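PDB 2OKM: collagen adhesin, which probably binds collagen as a surface adhesin of the Enterococcus faecalis cell wall, this chain being its N2 collagen-binding region. Local coordinates for residues P5-V10 with L24-N29; T34-I39 with R91-K96; S45-N50 with Y106-T111. All coordinates share one frame; numbering follows the deposited sequence.

Contacts 1 and 3 belong to the same antiparallel sheet, where strand 19-26 runs beside strand 101-110, whereas contact 2 pairs two strands of the opposing sheet. Contact 1 is the most buried, and it touches both others: Phe6, Phe7 and Val26 pack on Ile37, Ile39 and Phe92 of contact 2, and Lys9 reaches Tyr106 of contact 3. Contacts 2 and 3 are partly buried, lie on opposite sides of the chain's centre and do not touch. Their chemistry differs accordingly: contact 1 combines backbone pairing with aromatic and aliphatic packing, a salt bridge and carboxylate bonds flank the backbone pairing of contact 2, and neutral amide-hydroxyl bonds mark contact 3.

Contact 1 of 3, residues P5-V10 with L24-N29; sequences PFFYKV and LNVNLN. With SO4 (sulfate ion), chain B.
In the beta hairpin of strands 7-12 and 19-26, Phe7, Tyr8 and Lys9 pair antiparallel with Val26, Asn25 and Leu24. Tyr8 and Asn25 form the hydrogen-bonded pair, with Asn25 N reaching Tyr8 O at 2.9 Å and Tyr8 N reaching Asn25 O at 3.2 Å. Tyr8 O also receives a second, weak bond from Asn25 ND2. On the face that carries Tyr8 and Asn25, the amide stacks over one face of the Tyr8 ring, their planes 19° apart: Asn25 CB sits 3.6 Å from the ring centroid in a CH-pi contact, while ND2 lies over the CE2 rim. Tyr8 CG stands between its own backbone N and carbonyl carbon (chi1 73°). Leu28 CD2 meets the edge of the ring 3.7 Å from Tyr8 CE1.

The other face, with Phe7, Lys9, Leu24 and Val26, is largely apolar. Val26 CG2 lies in the plane of the Phe7 ring at its edge, 3.7 Å from CD2, and Leu24 CD2 rests against the aliphatic chain of Lys9, whose NZ bonds to Tyr106 OH. Beyond the paired strands, Asn27 N gives a short 2.7 Å bond to Phe6 O. Asn27 OD1, bonded to Ser31 N, comes 3.5 Å from Phe6 CE1, ring and amide planes 32° apart. Phe6 N donates to O4 of a sulfate ion, probably from the crystallisation liquor, at 2.8 Å. One water accepts from Asn29 N and lies within hydrogen-bonding distance of Pro5 O and Asn29 OD1.

Strand 19-26 is flanked on its far side by strand 101-110, through backbone bonds of Leu24 with Val104 and Val26 with Phe102. The face bearing Phe7, Leu24 and Val26 packs against strands 37-43 and 87-92 of the second sheet, with Tyr124 edge-to-face on Phe7, and forms part of one wall of the sandwich core.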
loop_
_atom_site.group_PDB
_atom_site.type_symbol
_atom_site.label_atom_id
_atom_site.label_comp_id
_atom_site.label_asym_id
_atom_site.label_seq_id
_atom_site.Cartn_x
_atom_site.Cartn_y
_atom_site.Cartn_z
ATOM N N PRO A 5 5.182 -9.194 -8.661
ATOM C CA PRO A 5 3.895 -8.941 -9.312
ATOM C C PRO A 5 3.780 -7.421 -9.386
ATOM O O PRO A 5 4.557 -6.716 -8.735
ATOM C CB PRO A 5 2.883 -9.546 -8.341
ATOM C CG PRO A 5 3.573 -9.452 -7.015
ATOM C CD PRO A 5 5.003 -9.813 -7.338
ATOM N N PHE A 6 2.842 -6.911 -10.175
ATOM C CA PHE A 6 2.679 -5.468 -10.263
ATOM C C PHE A 6 2.336 -4.941 -8.877
ATOM O O PHE A 6 2.728 -3.838 -8.505
ATOM C CB PHE A 6 1.559 -5.090 -11.224
ATOM C CG PHE A 6 1.363 -3.610 -11.347
ATOM C CD1 PHE A 6 2.229 -2.846 -12.119
ATOM C CD2 PHE A 6 0.357 -2.971 -10.633
ATOM C CE1 PHE A 6 2.096 -1.459 -12.179
ATOM C CE2 PHE A 6 0.215 -1.585 -10.685
ATOM C CZ PHE A 6 1.087 -0.830 -11.459
ATOM N N PHE A 7 1.583 -5.734 -8.122
ATOM C CA PHE A 7 1.211 -5.333 -6.777
ATOM C C PHE A 7 1.052 -6.490 -5.814
ATOM O O PHE A 7 0.512 -7.542 -6.154
ATOM C CB PHE A 7 -0.098 -4.533 -6.779
ATOM C CG PHE A 7 -0.560 -4.141 -5.398
ATOM C CD1 PHE A 7 -1.442 -4.944 -4.684
ATOM C CD2 PHE A 7 -0.052 -3.000 -4.788
ATOM C CE1 PHE A 7 -1.810 -4.619 -3.375
ATOM C CE2 PHE A 7 -0.409 -2.664 -3.484
ATOM C CZ PHE A 7 -1.290 -3.476 -2.777
ATOM N N TYR A 8 1.551 -6.286 -4.603
ATOM C CA TYR A 8 1.395 -7.273 -3.561
ATOM C C TYR A 8 1.477 -6.588 -2.217
ATOM O O TYR A 8 2.049 -5.500 -2.078
ATOM C CB TYR A 8 2.417 -8.416 -3.668
ATOM C CG TYR A 8 3.838 -8.096 -3.285
ATOM C CD1 TYR A 8 4.724 -7.549 -4.209
ATOM C CD2 TYR A 8 4.318 -8.403 -2.010
ATOM C CE1 TYR A 8 6.056 -7.323 -3.876
ATOM C CE2 TYR A 8 5.645 -8.180 -1.669
ATOM C CZ TYR A 8 6.507 -7.643 -2.607
ATOM O OH TYR A 8 7.825 -7.442 -2.278
ATOM N N LYS A 9 0.889 -7.239 -1.227
ATOM C CA LYS A 9 0.846 -6.696 0.106
ATOM C C LYS A 9 1.227 -7.738 1.146
ATOM O O LYS A 9 0.770 -8.885 1.087
ATOM C CB LYS A 9 -0.566 -6.197 0.348
ATOM C CG LYS A 9 -0.823 -5.719 1.715
ATOM C CD LYS A 9 -2.255 -5.331 1.777
ATOM C CE LYS A 9 -2.655 -5.382 3.174
ATOM N NZ LYS A 9 -1.893 -4.386 3.955
ATOM N N VAL A 10 2.080 -7.334 2.083
ATOM C CA VAL A 10 2.510 -8.209 3.167
ATOM C C VAL A 10 2.651 -7.393 4.439
ATOM O O VAL A 10 2.609 -6.164 4.417
ATOM C CB VAL A 10 3.877 -8.876 2.878
ATOM C CG1 VAL A 10 3.736 -9.868 1.745
ATOM C CG2 VAL A 10 4.917 -7.810 2.534
ATOM N N LEU A 24 2.581 -1.964 1.176
ATOM C CA LEU A 24 1.891 -2.002 -0.106
ATOM C C LEU A 24 3.025 -1.843 -1.114
ATOM O O LEU A 24 3.654 -0.791 -1.189
ATOM C CB LEU A 24 0.897 -0.843 -0.224
ATOM C CG LEU A 24 -0.119 -0.729 0.918
ATOM C CD1 LEU A 24 -1.037 0.442 0.628
ATOM C CD2 LEU A 24 -0.929 -2.016 1.063
ATOM N N ASN A 25 3.294 -2.902 -1.871
ATOM C CA ASN A 25 4.387 -2.902 -2.841
ATOM C C ASN A 25 3.865 -2.674 -4.242
ATOM O O ASN A 25 3.317 -3.574 -4.874
ATOM C CB ASN A 25 5.122 -4.229 -2.736
ATOM C CG ASN A 25 5.735 -4.425 -1.368
ATOM O OD1 ASN A 25 6.766 -3.835 -1.053
ATOM N ND2 ASN A 25 5.085 -5.232 -0.538
ATOM N N VAL A 26 4.062 -1.454 -4.725
ATOM C CA VAL A 26 3.551 -1.050 -6.020
ATOM C C VAL A 26 4.562 -0.883 -7.149
ATOM O O VAL A 26 5.492 -0.080 -7.055
ATOM C CB VAL A 26 2.778 0.282 -5.868
ATOM C CG1 VAL A 26 2.068 0.636 -7.169
ATOM C CG2 VAL A 26 1.794 0.177 -4.706
ATOM N N ASN A 27 4.359 -1.650 -8.218
ATOM C CA ASN A 27 5.190 -1.573 -9.414
ATOM C C ASN A 27 6.694 -1.653 -9.129
ATOM O O ASN A 27 7.468 -0.832 -9.616
ATOM C CB ASN A 27 4.842 -0.266 -10.142
ATOM C CG ASN A 27 5.375 -0.214 -11.557
ATOM O OD1 ASN A 27 5.574 -1.245 -12.200
ATOM N ND2 ASN A 27 5.584 0.998 -12.058
ATOM N N LEU A 28 7.108 -2.653 -8.353
ATOM C CA LEU A 28 8.520 -2.802 -8.014
ATOM C C LEU A 28 9.416 -2.981 -9.240
ATOM O O LEU A 28 10.594 -2.619 -9.209
ATOM C CB LEU A 28 8.721 -3.967 -7.034
ATOM C CG LEU A 28 8.544 -3.638 -5.544
ATOM C CD1 LEU A 28 7.206 -2.976 -5.298
ATOM C CD2 LEU A 28 8.679 -4.912 -4.721
ATOM N N ASN A 29 8.868 -3.524 -10.322
ATOM C CA ASN A 29 9.672 -3.704 -11.529
ATOM C C ASN A 29 9.697 -2.458 -12.398
ATOM O O ASN A 29 10.261 -2.458 -13.491
ATOM C CB ASN A 29 9.190 -4.907 -12.330
ATOM C CG ASN A 29 9.581 -6.217 -11.679
ATOM O OD1 ASN A 29 8.777 -6.851 -11.011
ATOM N ND2 ASN A 29 10.839 -6.614 -11.856
HETATM S S SO4 B . 1.392 -10.154 -11.859
HETATM O O1 SO4 B . 2.714 -10.781 -11.667
HETATM O O2 SO4 B . 0.812 -10.576 -13.147
HETATM O O3 SO4 B . 0.501 -10.561 -10.757
HETATM O O4 SO4 B . 1.536 -8.689 -11.851
HETATM O O HOH W 1 6.592 -5.292 -10.336
#

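Contact 2 of 3, residues T34-I39 with R91-K96; sequences TEDISI and RFYRDK
Asp36 meets segment 91-96 with both carboxylate oxygens, each engaged by a different residue. OD1 accepts the backbone N-H of Arg94 at 2.9 Å, on its anti side and 26° out of the carboxylate plane. OD2 takes Arg91 NH1 at 3.0 Å through its anti lone pair, a salt bridge in which the oxygen lies near the guanidinium plane while the two flat groups stand 82° apart. These bonds fix the rotation of the carboxylate, and the adjacent guanidinium would probably favour its charged form.

The Arg91 chain is extended to CD and bends at chi3 (-56°), which sets NE. Ser38 OG sits over the centre of the guanidinium, 3.1 Å from Arg91 CZ; the N-H groups of Arg91 point poorly for a hydrogen bond to it, so this is a contact with the cation's face. Arg94 lays its aliphatic CG against the backbone of Thr34 and Glu35, and its NE is satisfied by Val33 O.

Between the strands, Ile37 and Phe92 exchange two backbone bonds: Ile37 N to Phe92 O at 2.9 Å and Phe92 N to Ile37 O at 2.8 Å. On their buried face Ile39 CD1 touches the edge of the Phe92 ring, 3.9 Å from CE2.

Backbone bonds of Ser38 with Asn127 and of Arg91 with Lys79 continue the sheet outward in both directions. The pair belongs to the five-stranded antiparallel sheet of a two-sheet sandwich, Ile37 and Phe92 facing the core and Ser38 and Arg91 the other side, consistent with the immunoglobulin-like fold of collagen-binding adhesins.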
loop_
_atom_site.group_PDB
_atom_site.type_symbol
_atom_site.label_atom_id
_atom_site.label_comp_id
_atom_site.label_asym_id
_atom_site.label_seq_id
_atom_site.Cartn_x
_atom_site.Cartn_y
_atom_site.Cartn_z
ATOM N N THR A 34 -0.594 3.188 -17.991
ATOM C CA THR A 34 -1.382 4.051 -18.871
ATOM C C THR A 34 -2.506 4.809 -18.172
ATOM O O THR A 34 -3.190 5.626 -18.790
ATOM C CB THR A 34 -1.996 3.244 -20.031
ATOM O OG1 THR A 34 -2.833 2.208 -19.505
ATOM C CG2 THR A 34 -0.902 2.624 -20.884
ATOM N N GLU A 35 -2.701 4.531 -16.888
ATOM C CA GLU A 35 -3.731 5.204 -16.111
ATOM C C GLU A 35 -3.308 5.227 -14.652
ATOM O O GLU A 35 -2.269 4.667 -14.291
ATOM C CB GLU A 35 -5.073 4.479 -16.236
ATOM C CG GLU A 35 -5.029 3.012 -15.838
ATOM C CD GLU A 35 -6.407 2.376 -15.784
ATOM O OE1 GLU A 35 -7.257 2.715 -16.637
ATOM O OE2 GLU A 35 -6.637 1.528 -14.896
ATOM N N ASP A 36 -4.105 5.888 -13.821
ATOM C CA ASP A 36 -3.807 5.958 -12.396
ATOM C C ASP A 36 -3.863 4.546 -11.834
ATOM O O ASP A 36 -4.425 3.642 -12.453
ATOM C CB ASP A 36 -4.853 6.784 -11.637
ATOM C CG ASP A 36 -4.899 8.237 -12.060
ATOM O OD1 ASP A 36 -3.947 8.729 -12.697
ATOM O OD2 ASP A 36 -5.902 8.896 -11.721
ATOM N N ILE A 37 -3.276 4.369 -10.657
ATOM C CA ILE A 37 -3.300 3.088 -9.962
ATOM C C ILE A 37 -4.207 3.383 -8.778
ATOM O O ILE A 37 -3.934 4.304 -8.011
ATOM C CB ILE A 37 -1.914 2.697 -9.423
ATOM C CG1 ILE A 37 -0.915 2.589 -10.574
ATOM C CG2 ILE A 37 -2.014 1.373 -8.667
ATOM C CD1 ILE A 37 0.528 2.478 -10.114
ATOM N N SER A 38 -5.281 2.614 -8.626
ATOM C CA SER A 38 -6.220 2.856 -7.536
ATOM C C SER A 38 -6.390 1.646 -6.638
ATOM O O SER A 38 -6.767 0.573 -7.099
ATOM C CB SER A 38 -7.584 3.263 -8.102
ATOM O OG SER A 38 -7.467 4.414 -8.919
ATOM N N ILE A 39 -6.118 1.834 -5.350
ATOM C CA ILE A 39 -6.239 0.764 -4.370
ATOM C C ILE A 39 -7.354 1.055 -3.374
ATOM O O ILE A 39 -7.420 2.147 -2.812
ATOM C CB ILE A 39 -4.931 0.597 -3.561
ATOM C CG1 ILE A 39 -3.767 0.279 -4.499
ATOM C CG2 ILE A 39 -5.104 -0.503 -2.513
ATOM C CD1 ILE A 39 -2.423 0.231 -3.800
ATOM N N ARG A 91 -4.728 6.370 -4.278
ATOM C CA ARG A 91 -4.522 6.496 -5.714
ATOM C C ARG A 91 -3.157 7.090 -6.039
ATOM O O ARG A 91 -2.692 8.005 -5.361
ATOM C CB ARG A 91 -5.612 7.386 -6.306
ATOM C CG ARG A 91 -5.399 7.750 -7.756
ATOM C CD ARG A 91 -6.572 8.573 -8.263
ATOM N NE ARG A 91 -7.870 7.916 -8.099
ATOM C CZ ARG A 91 -8.550 7.346 -9.088
ATOM N NH1 ARG A 91 -8.047 7.349 -10.308
ATOM N NH2 ARG A 91 -9.749 6.807 -8.872
ATOM N N PHE A 92 -2.516 6.540 -7.066
ATOM C CA PHE A 92 -1.220 7.015 -7.546
ATOM C C PHE A 92 -1.503 7.557 -8.939
ATOM O O PHE A 92 -1.993 6.823 -9.806
ATOM C CB PHE A 92 -0.218 5.862 -7.663
ATOM C CG PHE A 92 0.072 5.169 -6.365
ATOM C CD1 PHE A 92 1.180 5.523 -5.604
ATOM C CD2 PHE A 92 -0.770 4.163 -5.902
ATOM C CE1 PHE A 92 1.449 4.885 -4.399
ATOM C CE2 PHE A 92 -0.510 3.517 -4.696
ATOM C CZ PHE A 92 0.600 3.878 -3.944
ATOM N N TYR A 93 -1.215 8.836 -9.159
ATOM C CA TYR A 93 -1.467 9.431 -10.465
ATOM C C TYR A 93 -0.533 8.866 -11.532
ATOM O O TYR A 93 0.642 8.603 -11.281
ATOM C CB TYR A 93 -1.336 10.955 -10.395
ATOM C CG TYR A 93 -2.273 11.610 -9.399
ATOM C CD1 TYR A 93 -3.585 11.162 -9.244
ATOM C CD2 TYR A 93 -1.853 12.695 -8.629
ATOM C CE1 TYR A 93 -4.458 11.779 -8.345
ATOM C CE2 TYR A 93 -2.721 13.320 -7.727
ATOM C CZ TYR A 93 -4.017 12.855 -7.592
ATOM O OH TYR A 93 -4.875 13.460 -6.698
ATOM N N ARG A 94 -1.083 8.688 -12.726
ATOM C CA ARG A 94 -0.368 8.126 -13.864
ATOM C C ARG A 94 1.050 8.638 -14.111
ATOM O O ARG A 94 2.010 7.865 -14.095
ATOM C CB ARG A 94 -1.210 8.340 -15.128
ATOM C CG ARG A 94 -0.817 7.507 -16.343
ATOM C CD ARG A 94 0.460 7.988 -17.010
ATOM N NE ARG A 94 0.692 7.307 -18.286
ATOM C CZ ARG A 94 0.250 7.740 -19.462
ATOM N NH1 ARG A 94 -0.453 8.862 -19.541
ATOM N NH2 ARG A 94 0.512 7.048 -20.566
ATOM N N ASP A 95 1.187 9.938 -14.345
ATOM C CA ASP A 95 2.492 10.498 -14.666
ATOM C C ASP A 95 3.672 10.135 -13.778
ATOM O O ASP A 95 4.685 9.638 -14.273
ATOM C CB ASP A 95 2.408 12.021 -14.797
ATOM C CG ASP A 95 2.010 12.457 -16.189
ATOM O OD1 ASP A 95 2.223 13.641 -16.524
ATOM O OD2 ASP A 95 1.485 11.612 -16.946
ATOM N N LYS A 96 3.559 10.380 -12.477
ATOM C CA LYS A 96 4.675 10.074 -11.597
ATOM C C LYS A 96 4.793 8.601 -11.226
ATOM O O LYS A 96 5.752 8.192 -10.566
ATOM C CB LYS A 96 4.627 10.968 -10.350
ATOM C CG LYS A 96 4.942 12.433 -10.681
ATOM C CD LYS A 96 5.243 13.280 -9.454
ATOM C CE LYS A 96 5.614 14.703 -9.872
ATOM N NZ LYS A 96 6.070 15.554 -8.736
#

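Contact 3 of 3, residues S45-N50 with Y106-T111; sequences SGQQLN and YTSTIT
Asn50 and Thr109 turn CG and OG1, respectively, anti to their carbonyl carbons (chi1 -63° in both), whereas Thr107 holds OG1 between its backbone N and carbonyl carbon (chi1 54°). The Asn50 amide is gripped by both threonines. Thr107 OG1 donates to Asn50 OD1 at 2.8 Å, in the carbonyl plane and on a lone pair; Asn50 ND2 donates to Thr109 OG1 at 3.0 Å, almost within the amide plane.

Along the strands, two backbone bonds join Gln48 N to Thr109 O and Thr109 N to Gln48 O, each 2.8 Å, and Asn50 N reaches Thr107 O at 3.0 Å. At the far end Thr111 N binds Gly46 O from above the carbonyl plane, while Thr111 OG1 caps Gly114 N in the following helix. On the other face Leu49 CD1 crosses to Tyr106, 3.5 Å from its CD1; Tyr106 OH is bonded to Lys9 NZ, Ser108 OG to Gln43, and Gln47 OE1 to the indole of Trp22.

Two bonds hold the Asn50 amide and limit its rotation. Between the two segments the polar bonds are all neutral, and those of the side chains extend the backbone pairing at Asn50.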
loop_
_atom_site.group_PDB
_atom_site.type_symbol
_atom_site.label_atom_id
_atom_site.label_comp_id
_atom_site.label_asym_id
_atom_site.label_seq_id
_atom_site.Cartn_x
_atom_site.Cartn_y
_atom_site.Cartn_z
ATOM N N SER A 45 -10.158 -7.303 11.174
ATOM C CA SER A 45 -10.432 -7.074 12.590
ATOM C C SER A 45 -9.199 -7.108 13.488
ATOM O O SER A 45 -8.111 -7.518 13.071
ATOM C CB SER A 45 -11.439 -8.112 13.089
ATOM O OG SER A 45 -10.882 -9.418 13.050
ATOM N N GLY A 46 -9.391 -6.662 14.729
ATOM C CA GLY A 46 -8.330 -6.659 15.723
ATOM C C GLY A 46 -7.243 -5.625 15.527
ATOM O O GLY A 46 -6.187 -5.708 16.161
ATOM N N GLN A 47 -7.510 -4.639 14.673
ATOM C CA GLN A 47 -6.532 -3.604 14.360
ATOM C C GLN A 47 -7.167 -2.230 14.227
ATOM O O GLN A 47 -8.330 -2.102 13.843
ATOM C CB GLN A 47 -5.849 -3.920 13.028
ATOM C CG GLN A 47 -5.286 -5.321 12.903
ATOM C CD GLN A 47 -4.906 -5.656 11.473
ATOM O OE1 GLN A 47 -3.946 -5.109 10.931
ATOM N NE2 GLN A 47 -5.670 -6.551 10.851
ATOM N N GLN A 48 -6.382 -1.208 14.538
ATOM C CA GLN A 48 -6.811 0.173 14.408
ATOM C C GLN A 48 -5.745 0.876 13.586
ATOM O O GLN A 48 -4.610 1.046 14.026
ATOM C CB GLN A 48 -6.964 0.835 15.776
ATOM C CG GLN A 48 -8.259 0.437 16.459
ATOM C CD GLN A 48 -9.487 0.880 15.671
ATOM O OE1 GLN A 48 -10.546 0.255 15.747
ATOM N NE2 GLN A 48 -9.349 1.968 14.917
ATOM N N LEU A 49 -6.123 1.262 12.375
ATOM C CA LEU A 49 -5.214 1.930 11.459
ATOM C C LEU A 49 -4.613 3.212 12.029
ATOM O O LEU A 49 -5.328 4.056 12.567
ATOM C CB LEU A 49 -5.952 2.246 10.159
ATOM C CG LEU A 49 -5.179 2.999 9.079
ATOM C CD1 LEU A 49 -4.015 2.144 8.590
ATOM C CD2 LEU A 49 -6.118 3.322 7.926
ATOM N N ASN A 50 -3.293 3.345 11.916
ATOM C CA ASN A 50 -2.593 4.537 12.386
ATOM C C ASN A 50 -2.518 5.461 11.165
ATOM O O ASN A 50 -1.577 5.393 10.374
ATOM C CB ASN A 50 -1.188 4.157 12.875
ATOM C CG ASN A 50 -1.218 3.210 14.071
ATOM O OD1 ASN A 50 -0.255 2.484 14.334
ATOM N ND2 ASN A 50 -2.321 3.226 14.809
ATOM N N TYR A 106 2.925 1.521 6.574
ATOM C CA TYR A 106 2.020 2.084 7.564
ATOM C C TYR A 106 1.792 1.032 8.627
ATOM O O TYR A 106 2.036 -0.155 8.402
ATOM C CB TYR A 106 0.691 2.532 6.932
ATOM C CG TYR A 106 -0.195 1.423 6.412
ATOM C CD1 TYR A 106 -1.133 0.799 7.241
ATOM C CD2 TYR A 106 -0.108 1.007 5.082
ATOM C CE1 TYR A 106 -1.964 -0.208 6.753
ATOM C CE2 TYR A 106 -0.932 0.001 4.586
ATOM C CZ TYR A 106 -1.857 -0.602 5.425
ATOM O OH TYR A 106 -2.671 -1.598 4.939
ATOM N N THR A 107 1.336 1.464 9.795
ATOM C CA THR A 107 1.094 0.527 10.877
ATOM C C THR A 107 -0.328 0.600 11.375
ATOM O O THR A 107 -1.066 1.540 11.084
ATOM C CB THR A 107 2.002 0.810 12.086
ATOM O OG1 THR A 107 1.855 2.180 12.482
ATOM C CG2 THR A 107 3.454 0.529 11.745
ATOM N N SER A 108 -0.705 -0.426 12.119
ATOM C CA SER A 108 -2.010 -0.480 12.739
ATOM C C SER A 108 -1.740 -0.937 14.151
ATOM O O SER A 108 -0.820 -1.717 14.393
ATOM C CB SER A 108 -2.923 -1.465 12.020
ATOM O OG SER A 108 -3.300 -0.931 10.768
ATOM N N THR A 109 -2.521 -0.417 15.086
ATOM C CA THR A 109 -2.376 -0.788 16.481
ATOM C C THR A 109 -3.212 -2.035 16.719
ATOM O O THR A 109 -4.345 -2.129 16.246
ATOM C CB THR A 109 -2.876 0.341 17.406
ATOM O OG1 THR A 109 -2.061 1.505 17.220
ATOM C CG2 THR A 109 -2.818 -0.095 18.863
ATOM N N ILE A 110 -2.641 -2.996 17.436
ATOM C CA ILE A 110 -3.341 -4.233 17.744
ATOM C C ILE A 110 -4.213 -3.996 18.972
ATOM O O ILE A 110 -3.727 -3.554 20.010
ATOM C CB ILE A 110 -2.343 -5.368 18.037
ATOM C CG1 ILE A 110 -1.488 -5.634 16.794
ATOM C CG2 ILE A 110 -3.093 -6.621 18.462
ATOM C CD1 ILE A 110 -0.359 -6.630 17.012
ATOM N N THR A 111 -5.505 -4.279 18.841
ATOM C CA THR A 111 -6.446 -4.093 19.940
ATOM C C THR A 111 -6.413 -5.285 20.892
ATOM O O THR A 111 -5.762 -6.296 20.620
ATOM C CB THR A 111 -7.887 -3.949 19.413
ATOM O OG1 THR A 111 -8.278 -5.170 18.770
ATOM C CG2 THR A 111 -7.983 -2.796 18.420
#